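PDB 5XGG: unconventional myosin IB from Entamoeba histolytica, which is an unconventional class I myosin whose C-terminal SH3 domain probably binds proline-rich partner segments. Local coordinates for residues A[11-16]-A[49-54]; A[27-32]-A[41-46]. One frame throughout, in Å; residues are numbered along the deposited sequence.

Interaction 1: residues A[11-16]-A[49-54]; sequences YPYTAA and WIPNNY
Y13 turns its CG anti to the backbone N (chi1 -175°), sending its ring toward P51 and Y54, while Y54 holds CG beside its own N (chi1 -77°), so that its ring rises between Y11 and Y13. The result is an aromatic cluster centred on Y54. Y13 presents its CD1 edge to one face of that ring, in a T-shaped pair with centroids 5.1 Å apart. Y11 approaches the opposite face, also edge-on, but at a looser centroid separation of 6.0 Å and with planes at 83°. One face of the Y13 ring is covered by P51, whose CG sits 3.9 Å from the ring centroid, almost on its normal, a CH-pi contact. At the rim of Y54, CE2 meets P12 O at 3.4 Å, near the ring plane. The hydroxyl of Y13 is hydrogen-bonded to E20, and Y54 N bonds to P51 O within the 3-10 turn. W38 packs against both Y13 and P51. Tyrosines of the ALYDY-type motif, the proline that ends strand 46-51, the tyrosine of the 3-10 turn after it, and this tryptophan line the proline-rich ligand groove of SH3 domains; the same surface probably serves here. Ring edges, ring faces and a CH-pi contact thus hold the cluster without a hydrogen bond between the segments, while E20 fixes the hydroxyl of Y13.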
loop_
_atom_site.group_PDB
_atom_site.type_symbol
_atom_site.label_atom_id
_atom_site.label_comp_id
_atom_site.label_asym_id
_atom_site.label_seq_id
_atom_site.Cartn_x
_atom_site.Cartn_y
_atom_site.Cartn_z
ATOM N N TYR A 11 -6.356 6.218 6.021
ATOM C CA TYR A 11 -6.287 7.700 6.053
ATOM C C TYR A 11 -5.477 8.140 4.797
ATOM O O TYR A 11 -4.679 7.307 4.241
ATOM C CB TYR A 11 -5.528 8.122 7.290
ATOM C CG TYR A 11 -5.788 7.257 8.461
ATOM C CD1 TYR A 11 -7.047 7.335 9.163
ATOM C CD2 TYR A 11 -4.811 6.315 8.931
ATOM C CE1 TYR A 11 -7.306 6.441 10.225
ATOM C CE2 TYR A 11 -5.078 5.479 9.966
ATOM C CZ TYR A 11 -6.326 5.531 10.604
ATOM O OH TYR A 11 -6.558 4.617 11.643
ATOM N N PRO A 12 -5.644 9.395 4.330
ATOM C CA PRO A 12 -4.845 9.830 3.246
ATOM C C PRO A 12 -3.414 10.084 3.717
ATOM O O PRO A 12 -3.186 10.290 4.858
ATOM C CB PRO A 12 -5.535 11.174 2.820
ATOM C CG PRO A 12 -6.014 11.739 4.058
ATOM C CD PRO A 12 -6.461 10.530 4.870
ATOM N N TYR A 13 -2.495 10.133 2.775
ATOM C CA TYR A 13 -1.079 10.403 3.065
ATOM C C TYR A 13 -0.526 11.218 1.947
ATOM O O TYR A 13 -0.714 10.865 0.781
ATOM C CB TYR A 13 -0.306 9.103 3.208
ATOM C CG TYR A 13 1.154 9.318 3.620
ATOM C CD1 TYR A 13 1.464 9.820 4.862
ATOM C CD2 TYR A 13 2.198 9.127 2.718
ATOM C CE1 TYR A 13 2.763 10.119 5.180
ATOM C CE2 TYR A 13 3.495 9.383 3.051
ATOM C CZ TYR A 13 3.777 9.883 4.264
ATOM O OH TYR A 13 5.070 10.208 4.690
ATOM N N THR A 14 0.227 12.269 2.279
ATOM C CA THR A 14 1.021 13.025 1.313
ATOM C C THR A 14 2.468 12.710 1.440
ATOM O O THR A 14 3.065 12.877 2.492
ATOM C CB THR A 14 0.845 14.548 1.519
ATOM O OG1 THR A 14 -0.530 14.835 1.360
ATOM C CG2 THR A 14 1.609 15.315 0.537
ATOM N N ALA A 15 3.036 12.189 0.381
ATOM C CA ALA A 15 4.444 11.896 0.327
ATOM C C ALA A 15 5.317 13.038 0.792
ATOM O O ALA A 15 5.080 14.188 0.382
ATOM C CB ALA A 15 4.827 11.516 -1.092
ATOM N N ALA A 16 6.318 12.690 1.586
ATOM C CA ALA A 16 7.211 13.701 2.145
ATOM C C ALA A 16 8.411 13.938 1.208
ATOM O O ALA A 16 9.181 14.857 1.464
ATOM C CB ALA A 16 7.719 13.292 3.514
ATOM N N TRP A 49 7.359 4.453 -1.282
ATOM C CA TRP A 49 7.143 3.988 0.060
ATOM C C TRP A 49 5.903 4.643 0.679
ATOM O O TRP A 49 5.662 5.836 0.555
ATOM C CB TRP A 49 8.372 4.296 0.957
ATOM C CG TRP A 49 9.585 3.637 0.527
ATOM C CD1 TRP A 49 10.592 4.204 -0.191
ATOM C CD2 TRP A 49 9.932 2.238 0.697
ATOM N NE1 TRP A 49 11.579 3.239 -0.452
ATOM C CE2 TRP A 49 11.214 2.046 0.095
ATOM C CE3 TRP A 49 9.316 1.149 1.324
ATOM C CZ2 TRP A 49 11.822 0.785 0.025
ATOM C CZ3 TRP A 49 9.958 -0.068 1.389
ATOM C CH2 TRP A 49 11.205 -0.277 0.696
ATOM N N ILE A 50 5.222 3.817 1.460
ATOM C CA ILE A 50 4.067 4.210 2.252
ATOM C C ILE A 50 4.243 3.738 3.685
ATOM O O ILE A 50 4.829 2.714 3.979
ATOM C CB ILE A 50 2.781 3.630 1.671
ATOM C CG1 ILE A 50 2.647 2.063 1.823
ATOM C CG2 ILE A 50 2.579 3.991 0.229
ATOM C CD1 ILE A 50 1.292 1.518 1.361
ATOM N N PRO A 51 3.726 4.520 4.637
ATOM C CA PRO A 51 3.689 4.090 6.039
ATOM C C PRO A 51 2.642 3.022 6.283
ATOM O O PRO A 51 1.456 3.236 5.953
ATOM C CB PRO A 51 3.295 5.397 6.761
ATOM C CG PRO A 51 2.578 6.170 5.738
ATOM C CD PRO A 51 3.111 5.806 4.413
ATOM N N ASN A 52 3.077 1.836 6.772
ATOM C CA ASN A 52 2.155 0.742 6.895
ATOM C C ASN A 52 1.051 0.963 7.913
ATOM O O ASN A 52 0.064 0.340 7.825
ATOM C CB ASN A 52 2.902 -0.598 7.112
ATOM C CG ASN A 52 3.522 -0.742 8.518
ATOM O OD1 ASN A 52 3.047 -0.205 9.482
ATOM N ND2 ASN A 52 4.569 -1.547 8.616
ATOM N N ASN A 53 1.238 1.895 8.886
ATOM C CA ASN A 53 0.175 2.191 9.826
ATOM C C ASN A 53 -0.894 3.137 9.294
ATOM O O ASN A 53 -1.817 3.468 10.061
ATOM C CB ASN A 53 0.789 2.669 11.130
ATOM C CG ASN A 53 1.614 3.969 11.013
ATOM O OD1 ASN A 53 1.732 4.551 9.966
ATOM N ND2 ASN A 53 2.254 4.369 12.129
ATOM N N TYR A 54 -0.864 3.450 7.966
ATOM C CA TYR A 54 -1.943 4.162 7.273
ATOM C C TYR A 54 -2.874 3.272 6.558
ATOM O O TYR A 54 -3.874 3.702 6.031
ATOM C CB TYR A 54 -1.447 5.282 6.344
ATOM C CG TYR A 54 -1.039 6.529 7.008
ATOM C CD1 TYR A 54 -0.002 6.556 7.954
ATOM C CD2 TYR A 54 -1.579 7.766 6.620
ATOM C CE1 TYR A 54 0.390 7.775 8.515
ATOM C CE2 TYR A 54 -1.244 8.961 7.258
ATOM C CZ TYR A 54 -0.213 8.963 8.143
ATOM O OH TYR A 54 0.172 10.170 8.681
#

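Interaction 2: residues A[27-32]-A[41-46]; sequences DIITIL and GELNGQ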
loop_
_atom_site.group_PDB
_atom_site.type_symbol
_atom_site.label_atom_id
_atom_site.label_comp_id
_atom_site.label_asym_id
_atom_site.label_seq_id
_atom_site.Cartn_x
_atom_site.Cartn_y
_atom_site.Cartn_z
ATOM N N ASP A 27 -7.951 3.934 -1.203
ATOM C CA ASP A 27 -7.081 3.469 -2.267
ATOM C C ASP A 27 -6.612 2.097 -1.958
ATOM O O ASP A 27 -6.246 1.797 -0.816
ATOM C CB ASP A 27 -5.899 4.379 -2.515
ATOM C CG ASP A 27 -6.249 5.659 -3.268
ATOM O OD1 ASP A 27 -7.383 5.819 -3.834
ATOM O OD2 ASP A 27 -5.394 6.554 -3.362
ATOM N N ILE A 28 -6.598 1.236 -3.016
ATOM C CA ILE A 28 -6.114 -0.157 -2.935
ATOM C C ILE A 28 -4.716 -0.191 -3.539
ATOM O O ILE A 28 -4.544 0.134 -4.735
ATOM C CB ILE A 28 -7.021 -1.205 -3.707
ATOM C CG1 ILE A 28 -8.504 -1.074 -3.305
ATOM C CG2 ILE A 28 -6.482 -2.607 -3.570
ATOM C CD1 ILE A 28 -8.765 -1.198 -1.897
ATOM N N ILE A 29 -3.745 -0.394 -2.686
ATOM C CA ILE A 29 -2.317 -0.314 -2.988
ATOM C C ILE A 29 -1.717 -1.735 -2.960
ATOM O O ILE A 29 -1.924 -2.497 -2.026
ATOM C CB ILE A 29 -1.607 0.643 -1.984
ATOM C CG1 ILE A 29 -2.354 1.951 -2.001
ATOM C CG2 ILE A 29 -0.148 0.758 -2.335
ATOM C CD1 ILE A 29 -1.899 2.850 -0.879
ATOM N N THR A 30 -0.978 -2.086 -4.035
ATOM C CA THR A 30 -0.253 -3.349 -4.130
ATOM C C THR A 30 1.123 -3.250 -3.491
ATOM O O THR A 30 1.833 -2.299 -3.721
ATOM C CB THR A 30 -0.193 -3.715 -5.624
ATOM O OG1 THR A 30 -1.554 -3.847 -6.133
ATOM C CG2 THR A 30 0.550 -5.059 -5.776
ATOM N N ILE A 31 1.554 -4.246 -2.722
ATOM C CA ILE A 31 2.787 -4.193 -1.948
ATOM C C ILE A 31 3.871 -5.001 -2.644
ATOM O O ILE A 31 3.693 -6.193 -2.914
ATOM C CB ILE A 31 2.568 -4.674 -0.488
ATOM C CG1 ILE A 31 1.431 -3.856 0.105
ATOM C CG2 ILE A 31 3.887 -4.559 0.256
ATOM C CD1 ILE A 31 1.623 -2.335 0.186
ATOM N N LEU A 32 4.974 -4.330 -2.964
ATOM C CA LEU A 32 6.082 -4.939 -3.711
ATOM C C LEU A 32 7.224 -5.397 -2.778
ATOM O O LEU A 32 8.047 -6.269 -3.155
ATOM C CB LEU A 32 6.589 -3.902 -4.734
ATOM C CG LEU A 32 5.648 -3.360 -5.738
ATOM C CD1 LEU A 32 6.429 -2.358 -6.588
ATOM C CD2 LEU A 32 4.938 -4.468 -6.509
ATOM N N GLY A 41 4.720 0.521 -2.066
ATOM C CA GLY A 41 3.423 0.368 -2.712
ATOM C C GLY A 41 3.441 0.730 -4.161
ATOM O O GLY A 41 4.343 1.468 -4.611
ATOM N N GLU A 42 2.450 0.212 -4.871
ATOM C CA GLU A 42 2.192 0.488 -6.240
ATOM C C GLU A 42 0.743 0.814 -6.405
ATOM O O GLU A 42 -0.084 0.024 -5.995
ATOM C CB GLU A 42 2.566 -0.775 -6.980
ATOM C CG GLU A 42 2.517 -0.641 -8.456
ATOM C CD GLU A 42 1.183 -0.546 -9.053
ATOM O OE1 GLU A 42 0.248 -1.246 -8.653
ATOM O OE2 GLU A 42 1.085 0.281 -10.004
ATOM N N LEU A 43 0.453 1.954 -7.066
ATOM C CA LEU A 43 -0.868 2.460 -7.219
ATOM C C LEU A 43 -0.910 3.257 -8.536
ATOM O O LEU A 43 -0.124 4.103 -8.730
ATOM C CB LEU A 43 -1.199 3.389 -6.066
ATOM C CG LEU A 43 -2.530 4.119 -6.095
ATOM C CD1 LEU A 43 -3.649 3.136 -5.938
ATOM C CD2 LEU A 43 -2.498 5.048 -4.908
ATOM N N ASN A 44 -1.803 2.887 -9.435
ATOM C CA ASN A 44 -2.026 3.611 -10.694
ATOM C C ASN A 44 -0.696 3.838 -11.463
ATOM O O ASN A 44 -0.473 4.903 -11.969
ATOM C CB ASN A 44 -2.672 4.952 -10.373
ATOM C CG ASN A 44 -4.062 4.812 -9.742
ATOM O OD1 ASN A 44 -4.815 3.852 -10.000
ATOM N ND2 ASN A 44 -4.375 5.758 -8.860
ATOM N N GLY A 45 0.200 2.855 -11.452
ATOM C CA GLY A 45 1.408 2.938 -12.184
ATOM C C GLY A 45 2.487 3.752 -11.557
ATOM O O GLY A 45 3.543 3.976 -12.203
ATOM N N GLN A 46 2.285 4.135 -10.301
ATOM C CA GLN A 46 3.350 4.808 -9.545
ATOM C C GLN A 46 3.808 3.935 -8.378
ATOM O O GLN A 46 3.000 3.212 -7.821
ATOM C CB GLN A 46 2.878 6.154 -9.024
ATOM C CG GLN A 46 2.508 7.146 -10.091
ATOM C CD GLN A 46 2.449 8.554 -9.505
ATOM O OE1 GLN A 46 3.380 9.020 -8.805
ATOM N NE2 GLN A 46 1.409 9.272 -9.849
HETATM O O HOH W 1 -2.913 -1.401 -6.643
#
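L43, E42 and G41, at the end of strand 38-43, lose the most surface to the facing strand 28-35, and each meets it differently. L43 straddles the strand's start with its two methyls: CD1 reaches the carbonyl of I28 (3.4 Å to I28 O), and CD2 lies 3.6 Å from D27 OD2, the two side chains crossing at about a right angle. The carboxylate of D27 has its charge partner elsewhere, in a salt bridge to K24.

E42 carries the backbone pairing. With T30 it forms an antiparallel hydrogen-bonded pair, T30 N to E42 O at 3.0 Å and E42 N to T30 O at 2.8 Å, both in the carbonyl planes; the second is more bent (139° at H). Its CG is anti to the backbone N (chi1 -173°), and a bend at chi2 lays the chain beside T30, where OE1 comes to 3.9 Å from T30 CB. The other oxygen, OE2, accepts from G45 N at 3.1 Å, tying the carboxylate to the type I' turn L43-Q46, the distal hairpin of the SH3 fold.

G41, with no side chain, sits in the non-hydrogen-bonded pair with I31. Its CA packs 3.6 Å from I29 CG2 and makes a CA-H...O contact with T30 O, which thereby receives both this CH and the N-H of E42.

One water donates to I28 O and E42 O and accepts from T30 OG1, extending the ladder past its last direct bond; Q6 also bonds T30 OG1. The T30 and E42 face is mixed, shared with I28 and L32. On the other, I29 packs on F23, and I29 and I31 on V7 and I50; their burial, with G41's, marks the side turned to the core.

The two contacts lie with their centres about 12 Å apart in one small SH3 barrel. Along the chain the order is 11-16, 27-32, 41-46, 49-54, so interaction 2 falls wholly between the two halves of interaction 1. Strands 38-43 and 46-51 follow each other and are sheet neighbours, linking the hairpin of interaction 2 to the strand that ends in interaction 1. I50 supplies the direct touch: its CD1 lies 4.0 Å from I29 CG2 and equally far from I31 CD1. I50 thus turns inward, to the core behind the strand pairing in the barrel wall, while P51, next in the chain, packs on Y13 at the surface that probably receives ligands.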